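Local coordinates for carbonic anhydrase (Coccomyxa sp. PA, PDB 3UCJ) that catalyses the reversible hydration of carbon dioxide to hydrogencarbonate and a proton, using one zinc ion per subunit, at the interface of chains A and B. Residues are numbered along the deposited sequence; one frame, centred on the assembly and turned at random. Chains: chain A/B, Carbonic anhydrase.

The interface of chains A and B. Residues chain A 56-57, 59, 188, 193; chain B 16, 19-20.
The indole of B:Trp19 lies with one face against the end of the short helix 54-57 of chain A, taking mostly backbone onto that face, with CB of A:Leu57 also touching CZ3 at 3.6 Å. The CA of A:Leu57 sits over the six-membered ring, 3.6 Å from its centroid, in a CH-pi contact. The carbonyl oxygen O of A:Gln56 rests 3.4 Å above the same plane, displaced toward the rim. Two oxygens of chain A meet the indole edge in its plane: the phenol OH of A:Tyr188, whose side chain crosses the tryptophan at about a right angle, and the carbonyl oxygen O of A:Gly193, 3.5 Å from CZ3 of B:Trp19. The carbonyl oxygen of B:Asn16, from the same helix, also lies at this edge. On one face of the A:Tyr188 ring, toward the rim, CD2 of A:Leu57 lies 3.9 Å above the plane; its other branch, CD1, meets ND2 of B:Asn16, and a forked leucine suits a place between phenol and amide. Tryptophan suits its own because its broad plate covers a length of main chain while its polarised C-H rim tolerates oxygens. The indole reaches away from helix 10-26 toward chain A because chi1 of 169° puts CG opposite the backbone N. Replacing the indole with an alanine side chain is likely to leave the CA of A:Leu57 without its aromatic partner and open a gap beside A:Tyr188 and A:Gly193.

One turn earlier, B:Asn16 supplies the polar part. Its amide nitrogen ND2 gives one hydrogen to the carbonyl oxygen O of A:Leu57 at 2.9 Å. The other goes from ND2 of B:Asn16 to O of A:Gly193 at 2.8 Å. Both acceptors lie close to the amide plane, and both bonds are nearly straight at hydrogen (164° and 167°), which fixes the rotation of the amide.

The patch, repeated by the two-fold symmetry, clasps helix 10-26 of one subunit onto its neighbour and probably helps hold the dimer together.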
# COMPACT_ATOMS: atom_id res chain seq x y z
N GLN A 56 -0.05 29.22 3.47
CA GLN A 56 -0.27 30.47 2.72
C GLN A 56 -1.75 30.84 2.67
O GLN A 56 -2.14 31.92 3.18
CB GLN A 56 0.28 30.41 1.28
CG GLN A 56 1.74 30.04 1.24
CD GLN A 56 2.45 30.64 0.05
OE1 GLN A 56 1.96 30.57 -1.12
NE2 GLN A 56 3.60 31.27 0.32
N LEU A 57 -2.60 29.95 2.14
CA LEU A 57 -3.98 30.40 1.90
C LEU A 57 -4.78 30.69 3.15
O LEU A 57 -5.77 31.46 3.12
CB LEU A 57 -4.74 29.46 0.96
CG LEU A 57 -5.16 28.11 1.53
CD1 LEU A 57 -6.55 28.23 1.98
CD2 LEU A 57 -5.02 27.04 0.40
N ASN A 59 -3.14 31.99 5.75
CA ASN A 59 -2.24 32.91 6.50
C ASN A 59 -1.81 32.37 7.85
O ASN A 59 -1.94 33.07 8.90
CB ASN A 59 -2.97 34.26 6.73
CG ASN A 59 -2.00 35.45 6.96
OD1 ASN A 59 -0.84 35.46 6.53
ND2 ASN A 59 -2.52 36.48 7.63
N TYR A 188 -11.25 24.87 -2.50
CA TYR A 188 -10.52 26.06 -2.87
C TYR A 188 -10.60 26.34 -4.37
O TYR A 188 -10.55 25.41 -5.18
CB TYR A 188 -9.08 25.83 -2.47
CG TYR A 188 -8.08 26.86 -2.82
CD1 TYR A 188 -7.97 28.04 -2.06
CD2 TYR A 188 -7.23 26.69 -3.89
CE1 TYR A 188 -7.04 28.97 -2.32
CE2 TYR A 188 -6.27 27.63 -4.18
CZ TYR A 188 -6.21 28.79 -3.37
OH TYR A 188 -5.28 29.73 -3.61
N GLY A 193 -8.18 32.24 -5.20
CA GLY A 193 -7.56 32.14 -3.88
C GLY A 193 -8.54 32.03 -2.71
O GLY A 193 -8.13 32.06 -1.54
N ASN B 16 -8.62 33.74 5.26
CA ASN B 16 -8.38 33.37 3.88
C ASN B 16 -8.79 34.51 2.90
O ASN B 16 -8.06 34.84 1.96
CB ASN B 16 -9.06 32.05 3.48
CG ASN B 16 -9.17 31.90 1.95
OD1 ASN B 16 -10.27 32.06 1.39
ND2 ASN B 16 -8.04 31.70 1.25
N TRP B 19 -6.34 37.50 3.21
CA TRP B 19 -5.15 37.11 2.44
C TRP B 19 -5.34 37.19 0.92
O TRP B 19 -4.46 37.70 0.20
CB TRP B 19 -4.71 35.68 2.84
CG TRP B 19 -3.66 35.09 1.92
CD1 TRP B 19 -2.31 35.37 1.94
CD2 TRP B 19 -3.86 34.15 0.82
NE1 TRP B 19 -1.66 34.65 0.94
CE2 TRP B 19 -2.58 33.90 0.24
CE3 TRP B 19 -4.99 33.48 0.29
CZ2 TRP B 19 -2.39 33.01 -0.84
CZ3 TRP B 19 -4.80 32.61 -0.80
CH2 TRP B 19 -3.52 32.38 -1.34
N ALA B 20 -6.43 36.63 0.41
CA ALA B 20 -6.64 36.63 -1.06
C ALA B 20 -6.80 38.07 -1.62
O ALA B 20 -6.22 38.43 -2.65
CB ALA B 20 -7.84 35.75 -1.45